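PDB 5XDC: thermophilic dibenzothiophene desulfurization enzyme C from Paenibacillus sp. A11-2, which probably catalyses the FMNH2- and oxygen-dependent oxidation of dibenzothiophene to its sulfoxide and then its sulfone, as a flavin monooxygenase of the DszC family. Local coordinates for residues W70-A81 / I250-G261. Sequence-based numbering, arbitrary orientation.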
ATOM      1  N   TRP B  70      -8.515 -14.828 -30.036  1.00 16.58           N
ATOM      2  CA  TRP B  70      -7.632 -14.541 -28.906  1.00 17.49           C
ATOM      3  C   TRP B  70      -8.378 -14.435 -27.579  1.00 16.16           C
ATOM      4  O   TRP B  70      -7.878 -14.979 -26.576  1.00 15.82           O
ATOM      5  CB  TRP B  70      -6.827 -13.276 -29.210  1.00 15.45           C
ATOM      6  CG  TRP B  70      -5.619 -13.533 -30.040  1.00 15.95           C
ATOM      7  CD1 TRP B  70      -5.427 -13.196 -31.351  1.00 17.11           C
ATOM      8  CD2 TRP B  70      -4.415 -14.183 -29.613  1.00 15.46           C
ATOM      9  NE1 TRP B  70      -4.179 -13.588 -31.759  1.00 17.32           N
ATOM     10  CE2 TRP B  70      -3.541 -14.208 -30.716  1.00 18.03           C
ATOM     11  CE3 TRP B  70      -4.000 -14.753 -28.407  1.00 16.81           C
ATOM     12  CZ2 TRP B  70      -2.269 -14.759 -30.644  1.00 15.68           C
ATOM     13  CZ3 TRP B  70      -2.732 -15.309 -28.338  1.00 14.24           C
ATOM     14  CH2 TRP B  70      -1.889 -15.321 -29.452  1.00 12.26           C
ATOM     15  N   PRO B  71      -9.555 -13.801 -27.486  1.00 17.47           N
ATOM     16  CA  PRO B  71     -10.303 -13.864 -26.215  1.00 17.91           C
ATOM     17  C   PRO B  71     -10.472 -15.275 -25.661  1.00 20.14           C
ATOM     18  O   PRO B  71     -10.290 -15.499 -24.458  1.00 17.78           O
ATOM     19  CB  PRO B  71     -11.644 -13.208 -26.590  1.00 18.20           C
ATOM     20  CG  PRO B  71     -11.254 -12.180 -27.589  1.00 19.60           C
ATOM     21  CD  PRO B  71     -10.155 -12.832 -28.418  1.00 19.41           C
ATOM     22  N   THR B  72     -10.806 -16.248 -26.512  1.00 16.92           N
ATOM     23  CA  THR B  72     -10.922 -17.631 -26.068  1.00 13.96           C
ATOM     24  C   THR B  72      -9.578 -18.186 -25.602  1.00 13.66           C
ATOM     25  O   THR B  72      -9.501 -18.869 -24.572  1.00 17.36           O
ATOM     26  CB  THR B  72     -11.491 -18.484 -27.205  1.00 18.81           C
ATOM     27  OG1 THR B  72     -12.808 -18.002 -27.511  1.00 20.68           O
ATOM     28  CG2 THR B  72     -11.571 -19.938 -26.808  1.00 19.03           C
ATOM     29  N   VAL B  73      -8.523 -17.947 -26.378  1.00 15.36           N
ATOM     30  CA  VAL B  73      -7.184 -18.394 -26.000  1.00 14.95           C
ATOM     31  C   VAL B  73      -6.805 -17.838 -24.629  1.00 12.29           C
ATOM     32  O   VAL B  73      -6.366 -18.577 -23.743  1.00 13.69           O
ATOM     33  CB  VAL B  73      -6.165 -17.970 -27.071  1.00 16.95           C
ATOM     34  CG1 VAL B  73      -4.747 -18.271 -26.608  1.00 14.75           C
ATOM     35  CG2 VAL B  73      -6.458 -18.667 -28.410  1.00 18.05           C
ATOM     36  N   TYR B  74      -6.954 -16.530 -24.450  1.00 14.98           N
ATOM     37  CA  TYR B  74      -6.566 -15.910 -23.185  1.00 12.25           C
ATOM     38  C   TYR B  74      -7.352 -16.489 -22.011  1.00 13.27           C
ATOM     39  O   TYR B  74      -6.787 -16.736 -20.937  1.00 15.04           O
ATOM     40  CB  TYR B  74      -6.744 -14.394 -23.276  1.00 13.57           C
ATOM     41  CG  TYR B  74      -5.692 -13.678 -24.092  1.00 12.69           C
ATOM     42  CD1 TYR B  74      -4.344 -13.743 -23.735  1.00 14.10           C
ATOM     43  CD2 TYR B  74      -6.033 -12.918 -25.209  1.00 12.86           C
ATOM     44  CE1 TYR B  74      -3.369 -13.084 -24.470  1.00 13.06           C
ATOM     45  CE2 TYR B  74      -5.075 -12.237 -25.937  1.00 11.91           C
ATOM     46  CZ  TYR B  74      -3.739 -12.322 -25.568  1.00 11.75           C
ATOM     47  OH  TYR B  74      -2.789 -11.662 -26.295  1.00 13.54           O
ATOM     48  N   GLU B  75      -8.666 -16.690 -22.180  1.00 15.26           N
ATOM     49  CA  GLU B  75      -9.464 -17.254 -21.095  1.00 15.72           C
ATOM     50  C   GLU B  75      -9.003 -18.667 -20.767  1.00 13.19           C
ATOM     51  O   GLU B  75      -8.928 -19.053 -19.590  1.00 14.89           O
ATOM     52  CB  GLU B  75     -10.948 -17.218 -21.474  1.00 19.23           C
ATOM     53  CG  GLU B  75     -11.865 -17.730 -20.374  1.00 32.60           C
ATOM     54  CD  GLU B  75     -13.349 -17.425 -20.609  1.00 44.63           C
ATOM     55  OE1 GLU B  75     -14.171 -17.909 -19.804  1.00 50.79           O
ATOM     56  OE2 GLU B  75     -13.697 -16.714 -21.582  1.00 37.79           O
ATOM     57  N   ALA B  76      -8.673 -19.452 -21.800  1.00 12.75           N
ATOM     58  CA  ALA B  76      -8.197 -20.814 -21.586  1.00 12.30           C
ATOM     59  C   ALA B  76      -6.846 -20.815 -20.877  1.00 11.92           C
ATOM     60  O   ALA B  76      -6.597 -21.660 -20.011  1.00 14.73           O
ATOM     61  CB  ALA B  76      -8.095 -21.561 -22.918  1.00 14.32           C
ATOM     62  N   ILE B  77      -5.963 -19.885 -21.243  1.00 13.73           N
ATOM     63  CA  ILE B  77      -4.666 -19.768 -20.568  1.00 13.68           C
ATOM     64  C   ILE B  77      -4.870 -19.514 -19.082  1.00 13.51           C
ATOM     65  O   ILE B  77      -4.247 -20.159 -18.229  1.00 14.13           O
ATOM     66  CB  ILE B  77      -3.827 -18.647 -21.210  1.00 12.04           C
ATOM     67  CG1 ILE B  77      -3.352 -19.037 -22.616  1.00 12.58           C
ATOM     68  CG2 ILE B  77      -2.612 -18.306 -20.344  1.00 14.55           C
ATOM     69  CD1 ILE B  77      -2.837 -17.888 -23.442  1.00 14.42           C
ATOM     70  N   ALA B  78      -5.707 -18.530 -18.751  1.00 13.48           N
ATOM     71  CA  ALA B  78      -5.950 -18.207 -17.345  1.00 13.92           C
ATOM     72  C   ALA B  78      -6.557 -19.390 -16.606  1.00 15.07           C
ATOM     73  O   ALA B  78      -6.201 -19.667 -15.452  1.00 14.42           O
ATOM     74  CB  ALA B  78      -6.849 -16.972 -17.232  1.00 14.22           C
ATOM     75  N   GLU B  79      -7.471 -20.111 -17.252  1.00 13.73           N
ATOM     76  CA  GLU B  79      -8.116 -21.236 -16.581  1.00 14.02           C
ATOM     77  C   GLU B  79      -7.098 -22.326 -16.275  1.00 16.47           C
ATOM     78  O   GLU B  79      -7.041 -22.850 -15.156  1.00 15.59           O
ATOM     79  CB  GLU B  79      -9.253 -21.773 -17.449  1.00 17.16           C
ATOM     80  CG  GLU B  79      -9.938 -23.016 -16.902  1.00 17.01           C
ATOM     81  CD  GLU B  79     -10.613 -22.791 -15.562  1.00 22.44           C
ATOM     82  OE1 GLU B  79     -10.697 -23.753 -14.766  1.00 26.68           O
ATOM     83  OE2 GLU B  79     -11.031 -21.649 -15.281  1.00 23.43           O
ATOM     84  N   ILE B  80      -6.277 -22.676 -17.262  1.00 14.58           N
ATOM     85  CA  ILE B  80      -5.281 -23.715 -17.027  1.00 13.29           C
ATOM     86  C   ILE B  80      -4.269 -23.245 -15.994  1.00 12.65           C
ATOM     87  O   ILE B  80      -3.866 -24.011 -15.114  1.00 13.90           O
ATOM     88  CB  ILE B  80      -4.611 -24.125 -18.350  1.00 12.40           C
ATOM     89  CG1 ILE B  80      -5.646 -24.832 -19.233  1.00 15.86           C
ATOM     90  CG2 ILE B  80      -3.437 -25.036 -18.098  1.00 14.53           C
ATOM     91  CD1 ILE B  80      -5.173 -25.164 -20.630  1.00 18.26           C
ATOM     92  N   ALA B  81      -3.829 -21.991 -16.098  1.00 14.73           N
ATOM     93  CA  ALA B  81      -2.830 -21.486 -15.166  1.00 12.38           C
ATOM     94  C   ALA B  81      -3.340 -21.520 -13.730  1.00 12.57           C
ATOM     95  O   ALA B  81      -2.547 -21.700 -12.804  1.00 14.77           O
ATOM     96  CB  ALA B  81      -2.433 -20.059 -15.527  1.00 14.19           C
ATOM     97  N   ILE B 250       0.747  -9.028 -27.669  1.00 12.44           N
ATOM     98  CA  ILE B 250       0.079 -10.322 -27.560  1.00 11.45           C
ATOM     99  C   ILE B 250       0.714 -11.149 -26.453  1.00 12.69           C
ATOM    100  O   ILE B 250       0.025 -11.752 -25.622  1.00 12.84           O
ATOM    101  CB  ILE B 250       0.139 -11.075 -28.902  1.00 12.32           C
ATOM    102  CG1 ILE B 250      -0.811 -10.410 -29.900  1.00 15.66           C
ATOM    103  CG2 ILE B 250      -0.215 -12.544 -28.720  1.00 15.04           C
ATOM    104  CD1 ILE B 250      -0.635 -10.917 -31.326  1.00 17.63           C
ATOM    105  N   THR B 251       2.039 -11.210 -26.461  1.00 13.36           N
ATOM    106  CA  THR B 251       2.760 -12.076 -25.537  1.00 11.73           C
ATOM    107  C   THR B 251       2.708 -11.522 -24.121  1.00 11.61           C
ATOM    108  O   THR B 251       2.558 -12.279 -23.160  1.00 11.25           O
ATOM    109  CB  THR B 251       4.197 -12.237 -26.026  1.00 13.39           C
ATOM    110  OG1 THR B 251       4.197 -12.909 -27.295  1.00 14.70           O
ATOM    111  CG2 THR B 251       5.045 -13.061 -25.039  1.00 11.58           C
ATOM    112  N   GLN B 252       2.827 -10.208 -23.979  1.00 11.59           N
ATOM    113  CA  GLN B 252       2.739  -9.600 -22.656  1.00 11.99           C
ATOM    114  C   GLN B 252       1.342  -9.761 -22.070  1.00 14.81           C
ATOM    115  O   GLN B 252       1.195  -9.874 -20.849  1.00 13.31           O
ATOM    116  CB  GLN B 252       3.163  -8.134 -22.755  1.00 10.87           C
ATOM    117  CG  GLN B 252       4.633  -7.967 -23.030  1.00 11.25           C
ATOM    118  CD  GLN B 252       5.476  -8.164 -21.774  1.00 11.89           C
ATOM    119  OE1 GLN B 252       5.073  -7.757 -20.691  1.00 12.66           O
ATOM    120  NE2 GLN B 252       6.635  -8.795 -21.915  1.00 14.06           N
ATOM    121  N   LEU B 253       0.308  -9.841 -22.913  1.00 12.46           N
ATOM    122  CA  LEU B 253      -1.028 -10.133 -22.399  1.00 13.44           C
ATOM    123  C   LEU B 253      -1.217 -11.613 -22.074  1.00 11.27           C
ATOM    124  O   LEU B 253      -2.013 -11.949 -21.186  1.00 12.57           O
ATOM    125  CB  LEU B 253      -2.103  -9.652 -23.381  1.00 13.50           C
ATOM    126  CG  LEU B 253      -3.514  -9.564 -22.806  1.00 13.43           C
ATOM    127  CD1 LEU B 253      -3.611  -8.541 -21.711  1.00 13.66           C
ATOM    128  CD2 LEU B 253      -4.512  -9.209 -23.904  1.00 14.82           C
ATOM    129  N   ILE B 254      -0.482 -12.515 -22.745  1.00 11.82           N
ATOM    130  CA  ILE B 254      -0.427 -13.906 -22.297  1.00 11.15           C
ATOM    131  C   ILE B 254       0.089 -13.969 -20.862  1.00 10.96           C
ATOM    132  O   ILE B 254      -0.506 -14.621 -20.001  1.00 11.73           O
ATOM    133  CB  ILE B 254       0.447 -14.755 -23.243  1.00 11.80           C
ATOM    134  CG1 ILE B 254      -0.261 -14.945 -24.584  1.00 14.94           C
ATOM    135  CG2 ILE B 254       0.756 -16.105 -22.634  1.00 12.61           C
ATOM    136  CD1 ILE B 254       0.645 -15.521 -25.684  1.00 13.34           C
ATOM    137  N   PHE B 255       1.207 -13.287 -20.591  1.00 12.86           N
ATOM    138  CA  PHE B 255       1.756 -13.278 -19.239  1.00 13.88           C
ATOM    139  C   PHE B 255       0.735 -12.735 -18.248  1.00 10.83           C
ATOM    140  O   PHE B 255       0.574 -13.269 -17.139  1.00 12.71           O
ATOM    141  CB  PHE B 255       3.028 -12.437 -19.192  1.00 11.32           C
ATOM    142  CG  PHE B 255       4.139 -12.910 -20.113  1.00 14.08           C
ATOM    143  CD1 PHE B 255       4.171 -14.204 -20.579  1.00 14.32           C
ATOM    144  CD2 PHE B 255       5.165 -12.039 -20.476  1.00 14.65           C
ATOM    145  CE1 PHE B 255       5.205 -14.637 -21.412  1.00 18.50           C
ATOM    146  CE2 PHE B 255       6.198 -12.463 -21.308  1.00 15.56           C
ATOM    147  CZ  PHE B 255       6.212 -13.768 -21.774  1.00 16.79           C
ATOM    148  N   THR B 256       0.044 -11.659 -18.631  1.00 11.57           N
ATOM    149  CA  THR B 256      -0.972 -11.060 -17.772  1.00 13.42           C
ATOM    150  C   THR B 256      -2.012 -12.087 -17.353  1.00 14.58           C
ATOM    151  O   THR B 256      -2.414 -12.147 -16.187  1.00 12.87           O
ATOM    152  CB  THR B 256      -1.638  -9.893 -18.502  1.00 12.47           C
ATOM    153  OG1 THR B 256      -0.668  -8.892 -18.799  1.00 12.24           O
ATOM    154  CG2 THR B 256      -2.730  -9.254 -17.654  1.00 16.68           C
ATOM    155  N   HIS B 257      -2.459 -12.920 -18.295  1.00 12.11           N
ATOM    156  CA  HIS B 257      -3.446 -13.938 -17.974  1.00 11.97           C
ATOM    157  C   HIS B 257      -2.870 -15.091 -17.145  1.00 12.34           C
ATOM    158  O   HIS B 257      -3.616 -15.738 -16.400  1.00 12.81           O
ATOM    159  CB  HIS B 257      -4.070 -14.432 -19.275  1.00 12.05           C
ATOM    160  CG  HIS B 257      -5.082 -13.480 -19.831  1.00 10.08           C
ATOM    161  ND1 HIS B 257      -4.738 -12.380 -20.586  1.00 14.02           N
ATOM    162  CD2 HIS B 257      -6.429 -13.426 -19.683  1.00 15.80           C
ATOM    163  CE1 HIS B 257      -5.831 -11.703 -20.898  1.00 13.46           C
ATOM    164  NE2 HIS B 257      -6.869 -12.314 -20.361  1.00 14.58           N
ATOM    165  N   LEU B 258      -1.566 -15.370 -17.243  1.00 12.54           N
ATOM    166  CA  LEU B 258      -0.953 -16.285 -16.285  1.00 12.30           C
ATOM    167  C   LEU B 258      -1.103 -15.745 -14.874  1.00 10.48           C
ATOM    168  O   LEU B 258      -1.480 -16.480 -13.952  1.00 12.78           O
ATOM    169  CB  LEU B 258       0.533 -16.483 -16.599  1.00 13.30           C
ATOM    170  CG  LEU B 258       0.899 -17.140 -17.933  1.00 15.02           C
ATOM    171  CD1 LEU B 258       2.398 -17.258 -18.042  1.00 15.22           C
ATOM    172  CD2 LEU B 258       0.229 -18.511 -18.050  1.00 14.39           C
ATOM    173  N   TYR B 259      -0.842 -14.445 -14.701  1.00 11.32           N
ATOM    174  CA  TYR B 259      -0.886 -13.844 -13.370  1.00 10.98           C
ATOM    175  C   TYR B 259      -2.313 -13.776 -12.849  1.00 14.07           C
ATOM    176  O   TYR B 259      -2.561 -14.079 -11.674  1.00 12.81           O
ATOM    177  CB  TYR B 259      -0.233 -12.460 -13.388  1.00 11.49           C
ATOM    178  CG  TYR B 259       1.148 -12.449 -14.009  1.00 10.74           C
ATOM    179  CD1 TYR B 259       1.942 -13.590 -14.044  1.00 12.38           C
ATOM    180  CD2 TYR B 259       1.646 -11.299 -14.567  1.00 10.41           C
ATOM    181  CE1 TYR B 259       3.173 -13.575 -14.650  1.00 12.87           C
ATOM    182  CE2 TYR B 259       2.883 -11.278 -15.176  1.00 13.85           C
ATOM    183  CZ  TYR B 259       3.634 -12.429 -15.227  1.00 12.05           C
ATOM    184  OH  TYR B 259       4.859 -12.378 -15.844  1.00 13.35           O
ATOM    185  N   LEU B 260      -3.274 -13.411 -13.701  1.00 11.30           N
ATOM    186  CA  LEU B 260      -4.672 -13.426 -13.265  1.00 13.62           C
ATOM    187  C   LEU B 260      -5.143 -14.840 -12.944  1.00 12.15           C
ATOM    188  O   LEU B 260      -5.904 -15.050 -11.995  1.00 13.10           O
ATOM    189  CB  LEU B 260      -5.563 -12.802 -14.336  1.00 12.29           C
ATOM    190  CG  LEU B 260      -5.282 -11.336 -14.635  1.00 13.88           C
ATOM    191  CD1 LEU B 260      -6.116 -10.888 -15.837  1.00 16.74           C
ATOM    192  CD2 LEU B 260      -5.612 -10.469 -13.430  1.00 17.05           C
ATOM    193  N   GLY B 261      -4.702 -15.834 -13.715  1.00 12.96           N
ATOM    194  CA  GLY B 261      -5.083 -17.202 -13.413  1.00 13.42           C
ATOM    195  C   GLY B 261      -4.514 -17.695 -12.094  1.00 14.55           C
ATOM    196  O   GLY B 261      -5.219 -18.320 -11.292  1.00 14.21           O
TER
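Y74 fits as a knob into a hole formed by I250, L253, I254 and H257. Its OH donates a hydrogen bond to I250 O at 2.9 Å. The hydroxyl lies in the carbonyl plane, on a lone pair, with a C=O...O angle of 112°. I250 O also accepts the helical bond from I254 N, so two donors grip this buried oxygen. L253 CD2 sits over one face of the Y74 ring, toward its rim, 3.6 Å from CZ.

H257 stacks on Y74 in an offset manner, with ring planes at 24°. The centre of the imidazole lies under Y74 CB rather than under the phenol. H257 ND1 donates to L253 O, 2.8 Å away in the ring plane. This bond back to its own helix fixes the rotation of the imidazole.

The contact joins two domains of the acyl-CoA dehydrogenase fold. Helix 70-83 belongs to the N-terminal helical domain and helix 247-276 to the C-terminal one. The segments run in roughly the same direction, crossing at -40°. L258 comes near Y93, an FMN-binding residue, and the side chain of L258 is about 8 Å from a bound indole.

W70 receives I250 CG2 over its six-membered ring, 3.3 Å from CH2. I250 CG2 is anti to the backbone N, which turns this methyl to the face of the W70 ring. I77 CG2 meets L258 CD2 at 3.7 Å. The two backbones are close at A78 and G261, where G261 CA lies 3.4 Å from A78 O in a CA-H...O contact.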